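Local coordinates for cellulose 1,4-beta-cellobiosidase (Thermobifida fusca, PDB 4JJJ), which probably cleaves cellobiose units from cellulose chains, this chain being its family 48 glycoside hydrolase domain, an (alpha/alpha)6 barrel, at residues 126-131 and 270-275; 263-268 and 314-319; 505-510 and 627-632. The protein carries 1 engineered substitution. All coordinates share one frame; numbering follows the deposited sequence.

Overall arrangement
Contacts 1 and 2 adjoin on one side of the (alpha/alpha)6 domain, their centres about 8 Å apart, and both reach the same bound glycan. Loop 270-275 offers K270 and Y271 to the sugars, strand 314-317 offers W315 and I317. The two contacts are joined by a probable hydrogen bond of 2.7 Å between D128 OD2 and Y265 OH, and by another of 3.2 Å between K270 O and G318 N. Contact 2 is the nearer to the predicted nucleophile position, here the engineered N224. Contact 3, a helix pair on the opposite side of the chain's centre, lies about 38 Å from contact 1 and about 33 Å from contact 2, centre to centre.

Contact 1 of 3, residues 126-131 and 270-275; sequences GQDPLA and KYFKKI. With BGC (beta-D-glucopyranose), chain D; BGC (beta-D-glucopyranose), chain B.
The F272 ring has D128 over one face: the CA of D128 sits 4.0 Å from the ring centroid and 14° off its normal, a CH-pi contact offset toward the rim. The contact is a loop-loop junction behind the glycan pocket, with an Asx turn leading into helix 131-138. D128 continues beside the phenyl group, the two side chains pointing the same way and the carboxylate and ring planes only 5° apart, with CB of D128 4.0 Å from CZ of F272. D128 CG, anti to its backbone N (chi1 170°), lies equally near, 4.0 Å from F272 CZ. Q127 O and P129 CD approach the ring obliquely. At the edge of the Y271 ring, in its plane, is O6 of a bound glucose (chain B), to which Y271 OH donates a hydrogen bond of 2.7 Å. In the Asx turn L130 N lies 2.7 Å from D128 OD1, nearly along its C-O axis, and A131 N reaches the same oxygen from above the carboxylate plane. D128 OD2 is engaged by Y97 OH and Y265 OH, so both oxygens of the buried carboxylate have partners.

K270, whose side chain runs extended beyond CG, brings NZ to the glucose of chain D, 3.1 Å from its O2, with a weak second bond to O3. A salt bridge with E108 gives the same ammonium a further partner. The 270-275 loop thus turns K270 and Y271 to the sugars, while the CB of F272 points to the 126-131 loop. The two backbones come closest at G126, which has no side chain to meet the carbonyl of F272: G126 CA makes a CA-H...O contact of 3.2 Å with F272 O, and G126 N donates to Y271 O at 2.9 Å.

Contact 2 of 3, residues 263-268 and 314-319; sequences LRYAMF and AWRIGS. With BGC (beta-D-glucopyranose), chain B; BGC (beta-D-glucopyranose), chain C; BGC (beta-D-glucopyranose), chain D.
Strand 314-317, an outermost strand of an antiparallel sheet, joins the 3-10 turn 264-267 through R316 and Y265. R316 NH1 donates to Y265 OH over 3.0 Å in a nearly straight bond (170°), and the hydroxyl lies in the guanidinium plane, at its edge. The phenol and guanidinium planes stand 80° apart; R316 CD passes obliquely by the ring, 3.3 Å from Y265 OH. The arginine chain is extended from CG to NE, which carries its charged end across to the tyrosine. The stronger polar partner of Y265 OH is D128 OD2. R316 NH2 hydrogen-bonds N94 OD1, and Y97 makes a cation-pi contact with R316.

Side chains alternate along the strand. R316 turns to the 3-10 segment, whereas W315 and I317 line the glycan pocket. The W315 indole forms a sugar platform of the kind common in cellulases: over one face lies O4 of the chain B glucose, the oxygen linking it to the chain C glucose, 3.6 Å from W315 CD1. I317 CD1 comes 3.6 Å from O3 of the chain D glucose.

Beyond the strand the backbones meet directly. G318 CA packs 3.5 Å from Y265 O and makes a CA-H...O contact with F268 O. The bond from S319 N to F268 O is weak, bent to 127°. S319 OG is hydrogen-bonded to S298 OG, and S319 O accepts from H294 NE2. A266 points away from the strand and touches helix 223-242; its side chain is about 9 Å from that of N224, the engineered residue at the predicted nucleophile position.

Contact 3 of 3, residues 505-510 and 627-632; sequences LAKTLM and ATAFAA
T628, A629 and A632 of helix 620-637 meet K507 and M510 of helix 499-516, two helices of the (alpha/alpha)6 barrel running the same way, with local axes 24° apart and 9.4 Å distant at closest approach. T628 comes first. Its OG1, held between the backbone N and the carbonyl carbon (chi1 72°), accepts a 2.8 Å hydrogen bond from K507 NZ and is also hydrogen-bonded to E625 O one turn back. The lysine side chain bends at chi3 (-75°), which swings CE to 3.1 Å from T628 OG1. E423 and E625 form salt bridges with the same ammonium, so two carboxylates probably balance this buried charge. At A629 the helices are closest: the lysine's aliphatic part lies against the backbone, with K507 CG 3.6 Å from A629 CA and 3.8 Å from A629 CB. One turn on, A632 directs its CB toward helix 499-516. There the M510 side chain lies about 7 Å from a bound zinc ion, near H633 and E526, residues of a zinc site seen for this protein. Bent at chi3, it brings its methyl group against helix 620-637: M510 CE lies 4.1 Å from A632 CB and 3.4 Å from A629 O.

Contact 1 of 3, residues 126-131 and 270-275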
loop_
_atom_site.group_PDB
_atom_site.type_symbol
_atom_site.label_atom_id
_atom_site.label_comp_id
_atom_site.label_asym_id
_atom_site.label_seq_id
_atom_site.Cartn_x
_atom_site.Cartn_y
_atom_site.Cartn_z
ATOM N N GLY A 126 -20.090 -2.033 15.572
ATOM C CA GLY A 126 -21.199 -1.538 14.767
ATOM C C GLY A 126 -21.700 -2.454 13.690
ATOM O O GLY A 126 -21.230 -3.604 13.541
ATOM N N GLN A 127 -22.710 -1.986 12.994
ATOM C CA GLN A 127 -23.292 -2.679 11.865
ATOM C C GLN A 127 -22.444 -2.302 10.604
ATOM O O GLN A 127 -22.024 -1.177 10.425
ATOM C CB GLN A 127 -24.755 -2.261 11.681
ATOM C CG GLN A 127 -25.635 -2.953 12.809
ATOM C CD GLN A 127 -27.155 -2.718 12.707
ATOM O OE1 GLN A 127 -27.603 -1.863 11.946
ATOM N NE2 GLN A 127 -27.951 -3.475 13.509
ATOM N N ASP A 128 -22.215 -3.300 9.781
ATOM C CA ASP A 128 -21.649 -3.048 8.467
ATOM C C ASP A 128 -22.710 -2.695 7.473
ATOM O O ASP A 128 -23.538 -3.572 7.155
ATOM C CB ASP A 128 -20.969 -4.399 8.026
ATOM C CG ASP A 128 -20.513 -4.451 6.554
ATOM O OD1 ASP A 128 -20.747 -3.566 5.730
ATOM O OD2 ASP A 128 -19.964 -5.568 6.200
ATOM N N PRO A 129 -22.663 -1.464 6.896
ATOM C CA PRO A 129 -23.728 -0.962 6.022
ATOM C C PRO A 129 -23.450 -1.181 4.567
ATOM O O PRO A 129 -24.232 -0.746 3.744
ATOM C CB PRO A 129 -23.750 0.542 6.321
ATOM C CG PRO A 129 -22.310 0.831 6.551
ATOM C CD PRO A 129 -21.719 -0.376 7.269
ATOM N N LEU A 130 -22.359 -1.902 4.260
ATOM C CA LEU A 130 -22.003 -2.150 2.893
ATOM C C LEU A 130 -22.362 -3.547 2.398
ATOM O O LEU A 130 -22.683 -3.722 1.233
ATOM C CB LEU A 130 -20.481 -2.048 2.652
ATOM C CG LEU A 130 -19.883 -0.662 2.968
ATOM C CD1 LEU A 130 -18.391 -0.814 2.754
ATOM C CD2 LEU A 130 -20.540 0.498 2.222
ATOM N N ALA A 131 -22.282 -4.555 3.264
ATOM C CA ALA A 131 -22.267 -5.939 2.784
ATOM C C ALA A 131 -23.526 -6.360 1.967
ATOM O O ALA A 131 -23.445 -6.972 0.918
ATOM C CB ALA A 131 -22.102 -6.853 3.972
ATOM N N LYS A 270 -12.459 0.324 12.026
ATOM C CA LYS A 270 -12.139 -1.065 12.045
ATOM C C LYS A 270 -13.339 -1.912 12.476
ATOM O O LYS A 270 -13.625 -2.935 11.875
ATOM C CB LYS A 270 -10.967 -1.301 12.924
ATOM C CG LYS A 270 -10.349 -2.664 12.905
ATOM C CD LYS A 270 -9.183 -2.852 13.895
ATOM C CE LYS A 270 -8.634 -4.263 13.856
ATOM N NZ LYS A 270 -7.495 -4.371 14.782
ATOM N N TYR A 271 -13.927 -1.532 13.622
ATOM C CA TYR A 271 -15.032 -2.282 14.159
ATOM C C TYR A 271 -16.357 -1.518 14.035
ATOM O O TYR A 271 -17.315 -1.722 14.829
ATOM C CB TYR A 271 -14.752 -2.685 15.611
ATOM C CG TYR A 271 -13.678 -3.720 15.721
ATOM C CD1 TYR A 271 -13.935 -5.024 15.374
ATOM C CD2 TYR A 271 -12.364 -3.339 16.143
ATOM C CE1 TYR A 271 -12.891 -5.998 15.421
ATOM C CE2 TYR A 271 -11.340 -4.291 16.188
ATOM C CZ TYR A 271 -11.646 -5.604 15.808
ATOM O OH TYR A 271 -10.574 -6.521 15.915
ATOM N N PHE A 272 -16.487 -0.738 12.985
ATOM C CA PHE A 272 -17.658 0.004 12.641
ATOM C C PHE A 272 -18.166 0.841 13.844
ATOM O O PHE A 272 -19.361 0.981 13.993
ATOM C CB PHE A 272 -18.744 -0.936 12.061
ATOM C CG PHE A 272 -18.341 -1.570 10.741
ATOM C CD1 PHE A 272 -18.517 -0.877 9.548
ATOM C CD2 PHE A 272 -17.748 -2.854 10.715
ATOM C CE1 PHE A 272 -18.024 -1.475 8.387
ATOM C CE2 PHE A 272 -17.312 -3.439 9.536
ATOM C CZ PHE A 272 -17.418 -2.702 8.371
ATOM N N LYS A 273 -17.250 1.343 14.635
ATOM C CA LYS A 273 -17.649 2.322 15.668
ATOM C C LYS A 273 -18.053 3.601 15.058
ATOM O O LYS A 273 -17.563 4.053 14.011
ATOM C CB LYS A 273 -16.511 2.640 16.552
ATOM C CG LYS A 273 -15.925 1.531 17.352
ATOM C CD LYS A 273 -16.733 1.060 18.491
ATOM C CE LYS A 273 -15.839 0.578 19.648
ATOM N NZ LYS A 273 -16.801 0.149 20.714
ATOM N N LYS A 274 -18.908 4.328 15.766
ATOM C CA LYS A 274 -19.202 5.656 15.327
ATOM C C LYS A 274 -17.930 6.502 15.317
ATOM O O LYS A 274 -17.105 6.488 16.263
ATOM C CB LYS A 274 -20.147 6.303 16.320
ATOM C CG LYS A 274 -20.598 7.732 16.010
ATOM C CD LYS A 274 -21.616 8.158 17.098
ATOM C CE LYS A 274 -22.151 9.552 16.866
ATOM N NZ LYS A 274 -23.173 9.614 15.781
ATOM N N ILE A 275 -17.765 7.274 14.258
ATOM C CA ILE A 275 -16.623 8.173 14.197
ATOM C C ILE A 275 -16.729 9.374 15.073
ATOM O O ILE A 275 -17.780 10.064 15.111
ATOM C CB ILE A 275 -16.371 8.690 12.766
ATOM C CG1 ILE A 275 -16.242 7.535 11.775
ATOM C CG2 ILE A 275 -15.199 9.677 12.790
ATOM C CD1 ILE A 275 -15.033 6.666 11.979
HETATM C C2 BGC D . -5.882 -6.556 11.956
HETATM C C3 BGC D . -6.479 -7.650 12.817
HETATM C C4 BGC D . -6.904 -8.860 12.006
HETATM C C5 BGC D . -5.813 -9.313 11.070
HETATM C C6 BGC D . -6.181 -10.370 10.097
HETATM C C1 BGC D . -4.768 -7.169 11.071
HETATM O O2 BGC D . -5.390 -5.454 12.707
HETATM O O3 BGC D . -7.616 -7.124 13.554
HETATM O O4 BGC D . -7.156 -9.913 12.998
HETATM O O5 BGC D . -5.329 -8.193 10.266
HETATM O O6 BGC D . -5.069 -10.807 9.339
HETATM C C2 BGC B . -8.190 -11.880 13.543
HETATM C C3 BGC B . -9.512 -12.635 13.471
HETATM C C4 BGC B . -10.657 -11.755 14.035
HETATM C C5 BGC B . -10.649 -10.406 13.311
HETATM C C6 BGC B . -11.671 -9.401 13.942
HETATM C C1 BGC B . -8.330 -10.570 12.770
HETATM O O2 BGC B . -7.220 -12.701 12.923
HETATM O O3 BGC B . -9.363 -13.836 14.264
HETATM O O4 BGC B . -11.929 -12.341 13.759
HETATM O O5 BGC B . -9.349 -9.820 13.448
HETATM O O6 BGC B . -11.323 -9.040 15.278
#

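Contact 2 of 3, residues 263-268 and 314-319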
loop_
_atom_site.group_PDB
_atom_site.type_symbol
_atom_site.label_atom_id
_atom_site.label_comp_id
_atom_site.label_asym_id
_atom_site.label_seq_id
_atom_site.Cartn_x
_atom_site.Cartn_y
_atom_site.Cartn_z
ATOM N N LEU A 263 -13.975 -1.185 -2.262
ATOM C CA LEU A 263 -12.908 -0.365 -1.591
ATOM C C LEU A 263 -13.512 0.560 -0.572
ATOM O O LEU A 263 -12.821 1.090 0.338
ATOM C CB LEU A 263 -12.143 0.436 -2.633
ATOM C CG LEU A 263 -10.926 1.258 -2.202
ATOM C CD1 LEU A 263 -10.013 0.354 -1.428
ATOM C CD2 LEU A 263 -10.275 1.850 -3.494
ATOM N N ARG A 264 -14.825 0.794 -0.695
ATOM C CA ARG A 264 -15.461 1.533 0.423
ATOM C C ARG A 264 -15.257 0.939 1.810
ATOM O O ARG A 264 -15.368 1.645 2.775
ATOM C CB ARG A 264 -16.977 1.764 0.188
ATOM C CG ARG A 264 -17.297 2.552 -1.100
ATOM C CD ARG A 264 -18.776 2.804 -1.325
ATOM N NE ARG A 264 -19.435 1.560 -1.559
ATOM C CZ ARG A 264 -20.751 1.297 -1.333
ATOM N NH1 ARG A 264 -21.527 2.143 -0.684
ATOM N NH2 ARG A 264 -21.213 0.123 -1.702
ATOM N N TYR A 265 -15.017 -0.331 1.926
ATOM C CA TYR A 265 -14.700 -0.928 3.258
ATOM C C TYR A 265 -13.546 -0.184 3.925
ATOM O O TYR A 265 -13.521 -0.053 5.166
ATOM C CB TYR A 265 -14.337 -2.432 3.136
ATOM C CG TYR A 265 -15.534 -3.275 3.298
ATOM C CD1 TYR A 265 -16.124 -3.459 4.547
ATOM C CD2 TYR A 265 -16.072 -3.892 2.201
ATOM C CE1 TYR A 265 -17.251 -4.262 4.708
ATOM C CE2 TYR A 265 -17.220 -4.665 2.311
ATOM C CZ TYR A 265 -17.797 -4.899 3.569
ATOM O OH TYR A 265 -18.981 -5.628 3.739
ATOM N N ALA A 266 -12.574 0.383 3.160
ATOM C CA ALA A 266 -11.483 1.148 3.731
ATOM C C ALA A 266 -11.935 2.467 4.409
ATOM O O ALA A 266 -11.149 3.043 5.131
ATOM C CB ALA A 266 -10.436 1.430 2.647
ATOM N N MET A 267 -13.178 2.890 4.126
ATOM C CA MET A 267 -13.722 4.144 4.606
ATOM C C MET A 267 -14.318 4.076 5.991
ATOM O O MET A 267 -14.794 5.108 6.518
ATOM C CB MET A 267 -14.754 4.634 3.626
ATOM C CG MET A 267 -14.224 5.048 2.275
ATOM S SD MET A 267 -15.578 5.717 1.300
ATOM C CE MET A 267 -14.864 5.827 -0.307
ATOM N N PHE A 268 -14.315 2.857 6.563
ATOM C CA PHE A 268 -15.021 2.581 7.843
ATOM C C PHE A 268 -14.073 2.329 8.983
ATOM O O PHE A 268 -13.042 1.679 8.802
ATOM C CB PHE A 268 -16.038 1.470 7.678
ATOM C CG PHE A 268 -17.179 1.891 6.886
ATOM C CD1 PHE A 268 -17.062 1.921 5.499
ATOM C CD2 PHE A 268 -18.353 2.356 7.459
ATOM C CE1 PHE A 268 -18.099 2.385 4.711
ATOM C CE2 PHE A 268 -19.395 2.804 6.673
ATOM C CZ PHE A 268 -19.288 2.827 5.288
ATOM N N ALA A 314 -17.874 -15.905 9.832
ATOM C CA ALA A 314 -17.107 -15.044 8.914
ATOM C C ALA A 314 -17.136 -13.671 9.511
ATOM O O ALA A 314 -17.967 -13.351 10.432
ATOM C CB ALA A 314 -17.652 -15.036 7.489
ATOM N N TRP A 315 -16.153 -12.839 9.139
ATOM C CA TRP A 315 -16.047 -11.540 9.707
ATOM C C TRP A 315 -15.406 -10.571 8.646
ATOM O O TRP A 315 -14.826 -10.995 7.611
ATOM C CB TRP A 315 -15.151 -11.517 10.915
ATOM C CG TRP A 315 -13.831 -12.108 10.662
ATOM C CD1 TRP A 315 -13.518 -13.441 10.766
ATOM C CD2 TRP A 315 -12.654 -11.442 10.195
ATOM N NE1 TRP A 315 -12.194 -13.652 10.374
ATOM C CE2 TRP A 315 -11.620 -12.417 10.106
ATOM C CE3 TRP A 315 -12.338 -10.107 9.904
ATOM C CZ2 TRP A 315 -10.338 -12.125 9.649
ATOM C CZ3 TRP A 315 -11.049 -9.792 9.484
ATOM C CH2 TRP A 315 -10.036 -10.812 9.340
ATOM N N ARG A 316 -15.598 -9.274 8.932
ATOM C CA ARG A 316 -15.038 -8.156 8.112
ATOM C C ARG A 316 -14.711 -7.034 9.031
ATOM O O ARG A 316 -15.449 -6.748 10.032
ATOM C CB ARG A 316 -16.011 -7.651 7.056
ATOM C CG ARG A 316 -16.387 -8.720 6.037
ATOM C CD ARG A 316 -17.347 -8.271 4.965
ATOM N NE ARG A 316 -17.665 -9.445 4.169
ATOM C CZ ARG A 316 -18.493 -9.501 3.135
ATOM N NH1 ARG A 316 -19.154 -8.440 2.678
ATOM N NH2 ARG A 316 -18.665 -10.657 2.520
ATOM N N ILE A 317 -13.614 -6.305 8.685
ATOM C CA ILE A 317 -13.197 -5.100 9.408
ATOM C C ILE A 317 -12.829 -4.057 8.388
ATOM O O ILE A 317 -12.287 -4.425 7.336
ATOM C CB ILE A 317 -12.095 -5.307 10.422
ATOM C CG1 ILE A 317 -10.791 -5.888 9.748
ATOM C CG2 ILE A 317 -12.539 -6.275 11.574
ATOM C CD1 ILE A 317 -9.641 -6.286 10.665
ATOM N N GLY A 318 -13.063 -2.787 8.712
ATOM C CA GLY A 318 -12.413 -1.639 8.066
ATOM C C GLY A 318 -11.130 -1.421 8.735
ATOM O O GLY A 318 -10.478 -2.314 9.229
ATOM N N SER A 319 -10.683 -0.147 8.787
ATOM C CA SER A 319 -9.554 0.232 9.601
ATOM C C SER A 319 -9.692 1.677 10.008
ATOM O O SER A 319 -10.254 2.468 9.250
ATOM C CB SER A 319 -8.206 -0.180 9.067
ATOM O OG SER A 319 -7.701 0.800 8.243
HETATM C C2 BGC B . -8.190 -11.880 13.543
HETATM C C3 BGC B . -9.512 -12.635 13.471
HETATM C C4 BGC B . -10.657 -11.755 14.035
HETATM C C5 BGC B . -10.649 -10.406 13.311
HETATM C C6 BGC B . -11.671 -9.401 13.942
HETATM C C1 BGC B . -8.330 -10.570 12.770
HETATM O O2 BGC B . -7.220 -12.701 12.923
HETATM O O3 BGC B . -9.363 -13.836 14.264
HETATM O O4 BGC B . -11.929 -12.341 13.759
HETATM O O5 BGC B . -9.349 -9.820 13.448
HETATM O O6 BGC B . -11.323 -9.040 15.278
HETATM C C2 BGC C . -13.971 -13.221 14.480
HETATM C C3 BGC C . -14.706 -14.110 15.508
HETATM C C4 BGC C . -13.959 -15.442 15.671
HETATM C C5 BGC C . -12.449 -15.204 15.935
HETATM C C6 BGC C . -11.531 -16.411 16.149
HETATM C C1 BGC C . -12.512 -13.108 14.838
HETATM O O2 BGC C . -14.628 -12.000 14.487
HETATM O O3 BGC C . -16.056 -14.392 15.039
HETATM O O4 BGC C . -14.388 -16.022 16.980
HETATM O O5 BGC C . -11.937 -14.438 14.786
HETATM O O6 BGC C . -10.521 -16.243 17.148
HETATM C C2 BGC D . -5.882 -6.556 11.956
HETATM C C3 BGC D . -6.479 -7.650 12.817
HETATM C C4 BGC D . -6.904 -8.860 12.006
HETATM C C5 BGC D . -5.813 -9.313 11.070
HETATM C C6 BGC D . -6.181 -10.370 10.097
HETATM C C1 BGC D . -4.768 -7.169 11.071
HETATM O O2 BGC D . -5.390 -5.454 12.707
HETATM O O3 BGC D . -7.616 -7.124 13.554
HETATM O O4 BGC D . -7.156 -9.913 12.998
HETATM O O5 BGC D . -5.329 -8.193 10.266
HETATM O O6 BGC D . -5.069 -10.807 9.339
#

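Contact 3 of 3, residues 505-510 and 627-632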
loop_
_atom_site.group_PDB
_atom_site.type_symbol
_atom_site.label_atom_id
_atom_site.label_comp_id
_atom_site.label_asym_id
_atom_site.label_seq_id
_atom_site.Cartn_x
_atom_site.Cartn_y
_atom_site.Cartn_z
ATOM N N LEU A 505 8.201 12.195 -8.389
ATOM C CA LEU A 505 8.437 13.615 -8.202
ATOM C C LEU A 505 8.399 14.324 -9.576
ATOM O O LEU A 505 7.735 15.345 -9.730
ATOM C CB LEU A 505 9.765 13.831 -7.483
ATOM C CG LEU A 505 10.173 15.294 -7.293
ATOM C CD1 LEU A 505 9.087 16.054 -6.552
ATOM C CD2 LEU A 505 11.531 15.327 -6.606
ATOM N N ALA A 506 9.056 13.761 -10.564
ATOM C CA ALA A 506 9.071 14.321 -11.896
ATOM C C ALA A 506 7.625 14.433 -12.407
ATOM O O ALA A 506 7.251 15.490 -12.990
ATOM C CB ALA A 506 9.849 13.501 -12.834
ATOM N N LYS A 507 6.791 13.385 -12.230
ATOM C CA LYS A 507 5.413 13.466 -12.701
ATOM C C LYS A 507 4.626 14.540 -11.987
ATOM O O LYS A 507 3.827 15.277 -12.596
ATOM C CB LYS A 507 4.769 12.132 -12.625
ATOM C CG LYS A 507 5.213 11.145 -13.708
ATOM C CD LYS A 507 4.468 9.866 -13.658
ATOM C CE LYS A 507 4.904 8.953 -12.503
ATOM N NZ LYS A 507 3.820 7.953 -12.134
ATOM N N THR A 508 4.758 14.561 -10.670
ATOM C CA THR A 508 4.033 15.535 -9.904
ATOM C C THR A 508 4.286 16.930 -10.449
ATOM O O THR A 508 3.344 17.720 -10.653
ATOM C CB THR A 508 4.501 15.507 -8.389
ATOM O OG1 THR A 508 4.165 14.242 -7.869
ATOM C CG2 THR A 508 3.758 16.470 -7.538
ATOM N N LEU A 509 5.534 17.210 -10.685
ATOM C CA LEU A 509 5.964 18.512 -11.190
ATOM C C LEU A 509 5.451 18.797 -12.629
ATOM O O LEU A 509 5.031 19.909 -12.920
ATOM C CB LEU A 509 7.507 18.630 -11.127
ATOM C CG LEU A 509 8.064 18.656 -9.666
ATOM C CD1 LEU A 509 9.564 18.600 -9.648
ATOM C CD2 LEU A 509 7.581 19.863 -8.921
ATOM N N MET A 510 5.455 17.790 -13.460
ATOM C CA MET A 510 4.969 17.925 -14.846
ATOM C C MET A 510 3.467 18.209 -14.890
ATOM O O MET A 510 3.073 19.137 -15.619
ATOM C CB MET A 510 5.297 16.671 -15.641
ATOM C CG MET A 510 6.777 16.661 -16.095
ATOM S SD MET A 510 7.106 15.351 -17.286
ATOM C CE MET A 510 6.683 13.846 -16.405
ATOM N N ALA A 627 8.938 4.386 -16.375
ATOM C CA ALA A 627 8.267 4.276 -17.676
ATOM C C ALA A 627 7.130 5.275 -17.763
ATOM O O ALA A 627 6.974 5.914 -18.765
ATOM C CB ALA A 627 7.735 2.891 -17.902
ATOM N N THR A 628 6.285 5.338 -16.741
ATOM C CA THR A 628 5.100 6.248 -16.757
ATOM C C THR A 628 5.566 7.709 -16.772
ATOM O O THR A 628 4.849 8.532 -17.369
ATOM C CB THR A 628 4.124 5.979 -15.641
ATOM O OG1 THR A 628 4.640 6.416 -14.334
ATOM C CG2 THR A 628 3.686 4.546 -15.677
ATOM N N ALA A 629 6.693 8.060 -16.197
ATOM C CA ALA A 629 7.184 9.438 -16.187
ATOM C C ALA A 629 7.587 9.841 -17.617
ATOM O O ALA A 629 7.310 10.922 -18.064
ATOM C CB ALA A 629 8.354 9.616 -15.183
ATOM N N PHE A 630 8.268 8.938 -18.289
ATOM C CA PHE A 630 8.613 9.181 -19.699
ATOM C C PHE A 630 7.393 9.323 -20.576
ATOM O O PHE A 630 7.311 10.279 -21.388
ATOM C CB PHE A 630 9.505 8.078 -20.250
ATOM C CG PHE A 630 10.841 7.930 -19.544
ATOM C CD1 PHE A 630 11.523 9.015 -18.914
ATOM C CD2 PHE A 630 11.501 6.716 -19.642
ATOM C CE1 PHE A 630 12.793 8.823 -18.330
ATOM C CE2 PHE A 630 12.755 6.512 -19.034
ATOM C CZ PHE A 630 13.427 7.548 -18.453
ATOM N N ALA A 631 6.477 8.381 -20.400
ATOM C CA ALA A 631 5.202 8.474 -21.155
ATOM C C ALA A 631 4.416 9.731 -20.843
ATOM O O ALA A 631 3.821 10.322 -21.744
ATOM C CB ALA A 631 4.386 7.265 -20.989
ATOM N N ALA A 632 4.339 10.147 -19.559
ATOM C CA ALA A 632 3.628 11.348 -19.173
ATOM C C ALA A 632 4.230 12.550 -19.850
ATOM O O ALA A 632 3.527 13.521 -20.177
ATOM C CB ALA A 632 3.579 11.535 -17.682
#